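PDB 3HDQ: UDP-galactopyranose mutase from Deinococcus radiodurans, which probably catalyses the interconversion of UDP-galactopyranose and UDP-galactofuranose, using FAD as its cofactor. Local coordinates for residues A[96-101]-A[227-232]; A[274-279]-A[332-337]; A[336-341]-A[368-373]. All blocks are in the same frame, centred on the assembly; numbering follows the deposited sequence.

Contact 1: A[96-101]-A[227-232]; sequences EYLSRF and QNMLSS
Met229 lays its CG over the middle of the Phe101 ring, 3.7 Å from the ring centroid and 5° off the normal, a CH-pi contact. Phe101 CG, anti to its carbonyl carbon (chi1 -48°), lies 3.9 Å from Met229 CG. The methionine SD sits obliquely, 4.9 Å from the same centroid, which adds a Met-aromatic component, and the two side chains cross at about a right angle. Met229 CE reaches Leu98 CD1 loosely at 4.3 Å. Beside this packing, Asn228 ND2 donates to Phe101 O over 2.9 Å in a nearly straight bond (169°). The oxygen lies in the amide plane of Asn228, whereas the nitrogen stands above the carbonyl plane of Phe101. In the second shell, Arg100 CB covers the opposite face of the Phe101 ring, toward its rim. Phe101 CE1 rests 3.6 Å above the plane of the Tyr97 ring, and the Tyr97 hydroxyl is held by Glu46. Ser231 OG, beyond the end of the helix, bonds back to Asn228 O at 2.8 Å. The contact joins the C-terminal ends of helices 92-99 and 222-229. Helix 39-50 packs on Tyr97 and Phe101 through Val43 and Glu46, and helix 373-388 adds Val377 and Leu381 against Tyr97.

Contact 2: A[274-279]-A[332-337]; sequences YRSLEF and DPYYPV. With GDU (galactose-uridine-5'-diphosphate), chain K.
Tyr335 begins its path across the contact at CB, which lies 4.0 Å from Arg275 CB, the two side chains leaving the same face of the sheet. CG stands anti to the carbonyl carbon (chi1 -60°), and the ring beyond it meets strand 274-284 with its edge. CD1 passes Arg275 O, and CE1 meets Leu277 CD1 at 3.6 Å at the ring edge, the two side chains crossing at about a right angle. At the tip, OH donates to O1B of the galactose-bearing phosphate of the substrate at 2.8 Å, while CE2 keeps to the same oxygen at 3.5 Å. The backbone fixes where this ring starts: Arg275 N donates to Tyr335 O (2.8 Å), and Arg275 O accepts from both Tyr334 N (3.0 Å) and Tyr335 N (3.2 Å). The neighbouring Tyr334 presents a ring edge to Leu277 N, and its end meets Phe279 tip to tip, OH to CE1 at 3.7 Å. The Arg275 side chain bends at chi2 and gives NE to the carbonyl of Gln183. Tyr334 and Tyr335, both facing Arg275 of the outermost strand 274-284, make a classic beta bulge in strand 320-336, bordering the UDP-galactose pocket.

Contact 3: A[336-341]-A[368-373]; sequences PVPRPE and YRYYNM. With FAD (flavin-adenine dinucleotide), chain L.
Pro336 CB sits tightly over the centre of the Tyr368 ring, 3.5 Å from its centroid and 11° off the normal, a CH-pi contact. Tyr368 CG, anti to its backbone N (chi1 -152°), lies 3.8 Å from Pro336 CB. At the far end of the ring, Tyr368 OH accepts from Val337 N at 3.2 Å, nearly straight at 167°. That hydroxyl also bonds to Pro273 O, so two backbone groups grip it. Pro336 CG rests on the backbone of Arg369, 3.7 Å from its C. Packing is slacker further on, where Pro338 CG only approaches Tyr370 CD2 at 4.4 Å. On the solvent side, Arg369 turns away from the prolines, its CB over the centre of the Tyr371 ring and its NH1 in a weak bond to Tyr371 OH. From there the chain reaches the FAD: Tyr371 O accepts from the ribityl O3' at 3.1 Å, and Met373 N donates to the flavin O2 at 2.8 Å. The start of helix 373-388 thus meets the flavin O2, which could favour negative charge there. Segment 336-341 leads from strand 320-336 into helix 340-355, and segment 368-373 joins the region after strand 359-361 to helix 373-388.

In the fold
Contacts 2 and 3 form one continuous patch: their centres are 11 Å apart, they share Pro336 and Val337, and Tyr335 CE2 lies 3.5 Å from Tyr370 OH. Those two tyrosines bind the same phosphate of UDP-galactose, Tyr335 at O1B and Tyr370 at O2B, while the end of segment 368-373 holds the flavin. Together they border both substrate and cofactor. Tyr274 and Tyr368, with rings edge-to-face, add a second bridge between them. Contact 1 stands apart, its centre about 27 Å from each of the others, although its nearest atoms come within about 6 Å of contact 3. Its Leu98 side chain is about 9 Å from the FAD and about 4 Å from that of FAD-binding Phe39.

Contact 1: A[96-101]-A[227-232]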
# COMPACT_ATOMS: atom_id res chain seq x y z
N GLU A 96 -17.91 8.84 -14.82
CA GLU A 96 -18.78 7.84 -14.21
C GLU A 96 -18.10 6.47 -14.05
O GLU A 96 -18.27 5.80 -13.03
CB GLU A 96 -20.12 7.75 -14.97
CG GLU A 96 -20.92 9.05 -14.83
CD GLU A 96 -22.36 8.95 -15.30
OE1 GLU A 96 -22.65 8.16 -16.23
OE2 GLU A 96 -23.21 9.68 -14.74
N TYR A 97 -17.30 6.07 -15.03
CA TYR A 97 -16.57 4.82 -14.93
C TYR A 97 -15.71 4.79 -13.66
O TYR A 97 -15.83 3.88 -12.84
CB TYR A 97 -15.70 4.62 -16.17
CG TYR A 97 -14.75 3.48 -16.02
CD1 TYR A 97 -15.18 2.17 -16.18
CD2 TYR A 97 -13.42 3.70 -15.69
CE1 TYR A 97 -14.32 1.12 -16.02
CE2 TYR A 97 -12.56 2.66 -15.53
CZ TYR A 97 -13.01 1.36 -15.70
OH TYR A 97 -12.14 0.30 -15.54
N LEU A 98 -14.88 5.80 -13.49
CA LEU A 98 -14.03 5.92 -12.32
C LEU A 98 -14.83 5.99 -11.01
O LEU A 98 -14.35 5.56 -9.96
CB LEU A 98 -13.14 7.15 -12.45
CG LEU A 98 -11.67 6.93 -12.81
CD1 LEU A 98 -11.42 5.58 -13.45
CD2 LEU A 98 -11.15 8.07 -13.67
N SER A 99 -16.04 6.52 -11.08
CA SER A 99 -16.90 6.66 -9.91
C SER A 99 -17.31 5.30 -9.37
O SER A 99 -17.73 5.20 -8.21
CB SER A 99 -18.15 7.50 -10.24
OG SER A 99 -17.82 8.88 -10.31
N ARG A 100 -17.20 4.27 -10.20
CA ARG A 100 -17.44 2.91 -9.74
C ARG A 100 -16.40 2.49 -8.69
O ARG A 100 -16.65 1.57 -7.91
CB ARG A 100 -17.43 1.91 -10.91
CG ARG A 100 -18.34 2.27 -12.10
CD ARG A 100 -18.22 1.19 -13.19
NE ARG A 100 -18.33 -0.14 -12.60
CZ ARG A 100 -17.66 -1.22 -13.01
NH1 ARG A 100 -16.82 -1.15 -14.02
NH2 ARG A 100 -17.83 -2.38 -12.38
N PHE A 101 -15.25 3.16 -8.66
CA PHE A 101 -14.12 2.70 -7.85
C PHE A 101 -13.65 3.67 -6.75
O PHE A 101 -12.70 3.39 -6.03
CB PHE A 101 -12.95 2.33 -8.77
CG PHE A 101 -13.37 1.45 -9.92
CD1 PHE A 101 -13.55 1.97 -11.18
CD2 PHE A 101 -13.62 0.10 -9.71
CE1 PHE A 101 -13.96 1.17 -12.23
CE2 PHE A 101 -14.03 -0.72 -10.76
CZ PHE A 101 -14.20 -0.19 -12.02
N GLN A 227 -6.78 -0.11 -6.19
CA GLN A 227 -6.99 -1.38 -5.51
C GLN A 227 -8.37 -1.95 -5.80
O GLN A 227 -8.50 -3.14 -6.08
CB GLN A 227 -6.72 -1.26 -3.99
CG GLN A 227 -5.23 -1.23 -3.67
CD GLN A 227 -4.89 -0.79 -2.23
OE1 GLN A 227 -5.77 -0.46 -1.44
NE2 GLN A 227 -3.60 -0.80 -1.91
N ASN A 228 -9.40 -1.11 -5.74
CA ASN A 228 -10.75 -1.51 -6.13
C ASN A 228 -10.84 -1.99 -7.59
O ASN A 228 -11.54 -2.96 -7.90
CB ASN A 228 -11.77 -0.38 -5.88
CG ASN A 228 -11.94 -0.04 -4.40
OD1 ASN A 228 -11.76 -0.89 -3.51
ND2 ASN A 228 -12.30 1.21 -4.13
N MET A 229 -10.12 -1.31 -8.49
CA MET A 229 -10.12 -1.66 -9.91
C MET A 229 -9.52 -3.05 -10.19
O MET A 229 -9.94 -3.75 -11.11
CB MET A 229 -9.35 -0.61 -10.71
CG MET A 229 -10.18 0.20 -11.68
SD MET A 229 -9.21 1.53 -12.45
CE MET A 229 -9.25 2.68 -11.11
N LEU A 230 -8.55 -3.44 -9.38
CA LEU A 230 -7.84 -4.70 -9.60
C LEU A 230 -8.30 -5.79 -8.63
O LEU A 230 -7.62 -6.80 -8.47
CB LEU A 230 -6.33 -4.47 -9.46
CG LEU A 230 -5.71 -3.37 -10.32
CD1 LEU A 230 -4.21 -3.26 -10.07
CD2 LEU A 230 -5.98 -3.63 -11.78
N SER A 231 -9.45 -5.60 -8.00
CA SER A 231 -9.90 -6.51 -6.95
C SER A 231 -10.53 -7.82 -7.44
O SER A 231 -10.59 -8.79 -6.68
CB SER A 231 -10.88 -5.80 -6.00
OG SER A 231 -12.06 -5.44 -6.70
N SER A 232 -11.02 -7.83 -8.67
CA SER A 232 -11.68 -9.02 -9.22
C SER A 232 -10.86 -10.30 -9.00
O SER A 232 -9.64 -10.28 -9.09
CB SER A 232 -11.96 -8.86 -10.72
OG SER A 232 -12.24 -10.12 -11.32

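Contact 2: A[274-279]-A[332-337]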
# COMPACT_ATOMS: atom_id res chain seq x y z
N TYR A 274 12.19 10.18 -24.48
CA TYR A 274 11.20 10.47 -23.45
C TYR A 274 11.86 11.35 -22.42
O TYR A 274 13.00 11.10 -22.02
CB TYR A 274 10.74 9.19 -22.75
CG TYR A 274 9.92 8.23 -23.57
CD1 TYR A 274 10.54 7.28 -24.38
CD2 TYR A 274 8.54 8.25 -23.52
CE1 TYR A 274 9.79 6.38 -25.12
CE2 TYR A 274 7.79 7.37 -24.24
CZ TYR A 274 8.42 6.43 -25.05
OH TYR A 274 7.68 5.54 -25.78
N ARG A 275 11.14 12.37 -21.98
CA ARG A 275 11.69 13.25 -20.95
C ARG A 275 11.41 12.65 -19.57
O ARG A 275 10.36 12.05 -19.35
CB ARG A 275 11.10 14.64 -21.09
CG ARG A 275 11.81 15.69 -20.26
CD ARG A 275 13.21 15.98 -20.78
NE ARG A 275 13.66 17.25 -20.22
CZ ARG A 275 14.91 17.68 -20.19
NH1 ARG A 275 15.90 16.93 -20.67
NH2 ARG A 275 15.18 18.86 -19.66
N SER A 276 12.35 12.80 -18.65
CA SER A 276 12.21 12.25 -17.31
C SER A 276 12.19 13.36 -16.25
O SER A 276 12.30 14.54 -16.59
CB SER A 276 13.35 11.27 -17.03
OG SER A 276 13.07 10.43 -15.91
N LEU A 277 12.05 12.98 -14.98
CA LEU A 277 12.01 13.94 -13.88
C LEU A 277 12.73 13.39 -12.66
O LEU A 277 12.77 12.18 -12.45
CB LEU A 277 10.56 14.23 -13.46
CG LEU A 277 9.74 14.96 -14.51
CD1 LEU A 277 8.27 14.96 -14.14
CD2 LEU A 277 10.28 16.38 -14.69
N GLU A 278 13.28 14.29 -11.86
CA GLU A 278 13.73 13.92 -10.53
C GLU A 278 12.90 14.69 -9.51
O GLU A 278 12.72 15.89 -9.63
CB GLU A 278 15.21 14.23 -10.35
CG GLU A 278 15.70 14.00 -8.93
CD GLU A 278 17.05 14.62 -8.67
OE1 GLU A 278 17.77 14.93 -9.64
OE2 GLU A 278 17.40 14.81 -7.48
N PHE A 279 12.39 13.98 -8.51
CA PHE A 279 11.51 14.57 -7.53
C PHE A 279 12.21 14.72 -6.20
O PHE A 279 12.79 13.77 -5.69
CB PHE A 279 10.26 13.70 -7.33
CG PHE A 279 9.55 13.36 -8.61
CD1 PHE A 279 9.79 12.16 -9.25
CD2 PHE A 279 8.64 14.24 -9.17
CE1 PHE A 279 9.13 11.83 -10.42
CE2 PHE A 279 7.98 13.94 -10.34
CZ PHE A 279 8.22 12.72 -10.98
N ASP A 332 13.50 7.24 -15.75
CA ASP A 332 12.24 6.63 -16.20
C ASP A 332 11.47 7.59 -17.10
O ASP A 332 11.40 8.78 -16.82
CB ASP A 332 11.35 6.23 -15.02
CG ASP A 332 11.92 5.07 -14.23
OD1 ASP A 332 12.76 4.32 -14.77
OD2 ASP A 332 11.51 4.92 -13.06
N PRO A 333 10.88 7.07 -18.18
CA PRO A 333 10.23 7.95 -19.15
C PRO A 333 8.88 8.41 -18.62
O PRO A 333 8.09 7.56 -18.21
CB PRO A 333 10.03 7.04 -20.38
CG PRO A 333 9.93 5.64 -19.81
CD PRO A 333 10.71 5.64 -18.50
N TYR A 334 8.62 9.72 -18.64
CA TYR A 334 7.33 10.27 -18.19
C TYR A 334 6.60 11.05 -19.28
O TYR A 334 5.37 11.13 -19.26
CB TYR A 334 7.50 11.18 -16.97
CG TYR A 334 8.07 10.51 -15.74
CD1 TYR A 334 9.18 11.04 -15.09
CD2 TYR A 334 7.51 9.35 -15.22
CE1 TYR A 334 9.71 10.45 -13.97
CE2 TYR A 334 8.04 8.74 -14.09
CZ TYR A 334 9.14 9.30 -13.48
OH TYR A 334 9.68 8.71 -12.34
N TYR A 335 7.34 11.63 -20.22
CA TYR A 335 6.76 12.45 -21.28
C TYR A 335 7.29 12.05 -22.65
O TYR A 335 8.50 11.98 -22.85
CB TYR A 335 7.16 13.92 -21.11
CG TYR A 335 6.75 14.62 -19.82
CD1 TYR A 335 7.50 14.49 -18.67
CD2 TYR A 335 5.63 15.44 -19.79
CE1 TYR A 335 7.14 15.15 -17.51
CE2 TYR A 335 5.26 16.10 -18.64
CZ TYR A 335 6.02 15.95 -17.50
OH TYR A 335 5.65 16.60 -16.35
N PRO A 336 6.39 11.83 -23.62
CA PRO A 336 6.88 11.84 -25.00
C PRO A 336 7.32 13.26 -25.32
O PRO A 336 6.91 14.20 -24.62
CB PRO A 336 5.62 11.50 -25.82
CG PRO A 336 4.56 11.14 -24.84
CD PRO A 336 4.93 11.77 -23.54
N VAL A 337 8.14 13.43 -26.36
CA VAL A 337 8.66 14.74 -26.74
C VAL A 337 8.14 15.15 -28.13
O VAL A 337 8.84 14.98 -29.13
CB VAL A 337 10.20 14.73 -26.72
CG1 VAL A 337 10.77 16.12 -27.02
CG2 VAL A 337 10.71 14.21 -25.38
N1 GDU K . 4.12 25.84 -19.89
C2 GDU K . 4.79 26.86 -19.59
N3 GDU K . 4.85 27.67 -18.62
C4 GDU K . 3.98 27.38 -17.63
C5 GDU K . 3.10 26.20 -17.81
C6 GDU K . 3.22 25.47 -18.94
O2 GDU K . 5.74 27.18 -20.59
O4 GDU K . 3.94 28.05 -16.61
C1D GDU K . 4.31 25.08 -21.09
C2D GDU K . 5.46 24.05 -21.14
O2D GDU K . 5.93 23.82 -22.46
C3D GDU K . 4.77 22.84 -20.55
C4D GDU K . 3.47 22.90 -21.34
O4D GDU K . 3.16 24.29 -21.46
O3D GDU K . 5.53 21.65 -20.79
C5D GDU K . 2.35 21.97 -20.87
O5D GDU K . 2.05 22.43 -19.54
PA GDU K . 1.53 21.45 -18.39
O1A GDU K . 1.02 22.29 -17.27
O2A GDU K . 0.43 20.65 -18.95
O3A GDU K . 2.74 20.59 -17.82
PB GDU K . 2.53 19.16 -17.16
O1B GDU K . 3.93 18.79 -16.83
O2B GDU K . 1.98 18.09 -18.03
O3B GDU K . 1.73 19.20 -15.77
C1' GDU K . 1.05 18.20 -14.98
C2' GDU K . -0.38 18.04 -15.52
C3' GDU K . -0.96 19.47 -15.65
C4' GDU K . -1.14 20.03 -14.21
C5' GDU K . 0.21 19.90 -13.45
C6' GDU K . 0.08 20.16 -11.92
O2' GDU K . -0.41 17.29 -16.75
O3' GDU K . -2.19 19.41 -16.40
O4' GDU K . -2.19 19.28 -13.57
O5' GDU K . 1.00 18.69 -13.62
O6' GDU K . 0.49 21.50 -11.55

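Contact 3: A[336-341]-A[368-373]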
# COMPACT_ATOMS: atom_id res chain seq x y z
N PRO A 336 6.39 11.83 -23.62
CA PRO A 336 6.88 11.84 -25.00
C PRO A 336 7.32 13.26 -25.32
O PRO A 336 6.91 14.20 -24.62
CB PRO A 336 5.62 11.50 -25.82
CG PRO A 336 4.56 11.14 -24.84
CD PRO A 336 4.93 11.77 -23.54
N VAL A 337 8.14 13.43 -26.36
CA VAL A 337 8.66 14.74 -26.74
C VAL A 337 8.14 15.15 -28.13
O VAL A 337 8.84 14.98 -29.13
CB VAL A 337 10.20 14.73 -26.72
CG1 VAL A 337 10.77 16.12 -27.02
CG2 VAL A 337 10.71 14.21 -25.38
N PRO A 338 6.92 15.71 -28.19
CA PRO A 338 6.30 16.00 -29.48
C PRO A 338 7.10 17.02 -30.32
O PRO A 338 7.18 18.19 -29.95
CB PRO A 338 4.91 16.54 -29.10
CG PRO A 338 4.71 16.09 -27.68
CD PRO A 338 6.06 16.15 -27.07
N ARG A 339 7.69 16.55 -31.41
CA ARG A 339 8.37 17.38 -32.40
C ARG A 339 8.60 16.48 -33.61
O ARG A 339 8.63 15.26 -33.46
CB ARG A 339 9.70 17.93 -31.87
CG ARG A 339 10.66 16.87 -31.42
CD ARG A 339 11.79 17.47 -30.61
NE ARG A 339 12.55 18.49 -31.33
CZ ARG A 339 13.86 18.40 -31.58
NH1 ARG A 339 14.53 17.33 -31.16
NH2 ARG A 339 14.49 19.36 -32.23
N PRO A 340 8.76 17.08 -34.80
CA PRO A 340 8.85 16.31 -36.06
C PRO A 340 9.90 15.18 -36.06
O PRO A 340 9.58 14.10 -36.55
CB PRO A 340 9.20 17.38 -37.10
CG PRO A 340 8.64 18.66 -36.51
CD PRO A 340 8.87 18.53 -35.03
N GLU A 341 11.10 15.40 -35.52
CA GLU A 341 12.11 14.34 -35.51
C GLU A 341 11.69 13.14 -34.68
O GLU A 341 12.11 12.01 -34.96
CB GLU A 341 13.53 14.81 -35.11
CG GLU A 341 13.63 16.01 -34.21
CD GLU A 341 13.31 17.30 -34.93
OE1 GLU A 341 12.18 17.81 -34.75
OE2 GLU A 341 14.16 17.80 -35.70
N TYR A 368 2.99 6.80 -27.35
CA TYR A 368 3.73 8.05 -27.50
C TYR A 368 2.79 9.26 -27.63
O TYR A 368 2.92 10.08 -28.54
CB TYR A 368 4.68 7.97 -28.70
CG TYR A 368 5.91 8.85 -28.59
CD1 TYR A 368 6.86 8.62 -27.61
CD2 TYR A 368 6.13 9.89 -29.48
CE1 TYR A 368 7.99 9.39 -27.50
CE2 TYR A 368 7.27 10.69 -29.38
CZ TYR A 368 8.19 10.43 -28.38
OH TYR A 368 9.32 11.21 -28.26
N ARG A 369 1.84 9.34 -26.71
CA ARG A 369 0.86 10.42 -26.71
C ARG A 369 0.90 11.19 -25.39
O ARG A 369 0.92 10.59 -24.32
CB ARG A 369 -0.53 9.86 -27.00
CG ARG A 369 -0.65 9.36 -28.44
CD ARG A 369 -2.04 8.85 -28.75
NE ARG A 369 -2.10 8.09 -29.99
CZ ARG A 369 -3.19 7.46 -30.41
NH1 ARG A 369 -4.30 7.51 -29.68
NH2 ARG A 369 -3.18 6.78 -31.55
N TYR A 370 0.95 12.52 -25.48
CA TYR A 370 1.01 13.38 -24.30
C TYR A 370 -0.38 13.47 -23.65
O TYR A 370 -1.04 14.50 -23.71
CB TYR A 370 1.54 14.78 -24.69
CG TYR A 370 2.01 15.71 -23.56
CD1 TYR A 370 1.65 15.49 -22.24
CD2 TYR A 370 2.77 16.85 -23.84
CE1 TYR A 370 2.05 16.35 -21.21
CE2 TYR A 370 3.18 17.72 -22.83
CZ TYR A 370 2.82 17.46 -21.52
OH TYR A 370 3.22 18.31 -20.50
N TYR A 371 -0.81 12.36 -23.03
CA TYR A 371 -2.18 12.22 -22.53
C TYR A 371 -2.32 12.48 -21.03
O TYR A 371 -1.45 12.10 -20.23
CB TYR A 371 -2.70 10.80 -22.81
CG TYR A 371 -3.36 10.61 -24.16
CD1 TYR A 371 -3.58 11.69 -25.00
CD2 TYR A 371 -3.78 9.35 -24.59
CE1 TYR A 371 -4.19 11.52 -26.23
CE2 TYR A 371 -4.40 9.18 -25.82
CZ TYR A 371 -4.60 10.28 -26.63
OH TYR A 371 -5.21 10.14 -27.87
N ASN A 372 -3.42 13.12 -20.65
CA ASN A 372 -3.77 13.25 -19.24
C ASN A 372 -4.43 11.95 -18.77
O ASN A 372 -4.73 11.07 -19.58
CB ASN A 372 -4.71 14.44 -18.99
CG ASN A 372 -4.12 15.76 -19.48
OD1 ASN A 372 -2.94 16.04 -19.26
ND2 ASN A 372 -4.94 16.57 -20.14
N MET A 373 -4.69 11.83 -17.47
CA MET A 373 -5.27 10.60 -16.94
C MET A 373 -6.59 10.25 -17.63
O MET A 373 -6.79 9.11 -18.08
CB MET A 373 -5.45 10.68 -15.42
CG MET A 373 -4.15 10.73 -14.64
SD MET A 373 -4.39 10.86 -12.85
CE MET A 373 -4.80 12.61 -12.68
PA FAD L . 1.99 4.81 -16.62
O1A FAD L . 1.51 5.38 -15.42
O2A FAD L . 3.26 5.34 -16.91
O5B FAD L . 2.09 3.29 -16.36
C5B FAD L . 2.74 2.39 -17.18
C4B FAD L . 3.32 1.33 -16.31
O4B FAD L . 3.98 0.39 -17.07
C3B FAD L . 4.37 1.95 -15.41
O3B FAD L . 4.04 1.87 -14.06
C2B FAD L . 5.60 1.16 -15.68
O2B FAD L . 6.23 0.87 -14.50
C1B FAD L . 5.07 -0.07 -16.37
N9A FAD L . 6.09 -0.70 -17.20
C8A FAD L . 6.81 -0.17 -18.19
N7A FAD L . 7.63 -1.07 -18.68
C5A FAD L . 7.44 -2.20 -18.01
C6A FAD L . 8.01 -3.45 -18.09
N6A FAD L . 8.81 -3.76 -19.06
N1A FAD L . 7.61 -4.44 -17.26
C2A FAD L . 6.66 -4.19 -16.34
N3A FAD L . 6.11 -2.97 -16.26
C4A FAD L . 6.49 -1.98 -17.07
N1 FAD L . -2.50 13.69 -15.68
C2 FAD L . -3.62 14.36 -15.35
O2 FAD L . -4.67 14.08 -15.83
N3 FAD L . -3.52 15.34 -14.45
C4 FAD L . -2.32 15.65 -13.89
O4 FAD L . -2.22 16.52 -13.09
C4X FAD L . -1.22 14.98 -14.25
N5 FAD L . -0.03 15.31 -13.70
C5X FAD L . 1.08 14.63 -14.06
C6 FAD L . 2.28 14.97 -13.49
C7 FAD L . 3.41 14.29 -13.84
C7M FAD L . 4.71 14.64 -13.24
C8 FAD L . 3.34 13.27 -14.75
C8M FAD L . 4.60 12.57 -15.11
C9 FAD L . 2.13 12.93 -15.32
C9A FAD L . 0.99 13.61 -14.99
N10 FAD L . -0.22 13.29 -15.53
C10 FAD L . -1.31 13.99 -15.16
C1' FAD L . -0.34 12.28 -16.62
C2' FAD L . -0.56 10.87 -16.11
O2' FAD L . 0.57 10.55 -15.37
C3' FAD L . -0.70 9.84 -17.23
O3' FAD L . -1.80 10.01 -18.01
C4' FAD L . -1.05 8.51 -16.67
O4' FAD L . -0.47 8.50 -15.40
C5' FAD L . -0.50 7.47 -17.59
O5' FAD L . -1.07 6.22 -17.48
P FAD L . -0.39 5.02 -18.19
O1P FAD L . -0.99 3.82 -17.75
O2P FAD L . -0.63 5.18 -19.58
O3P FAD L . 1.14 5.08 -17.90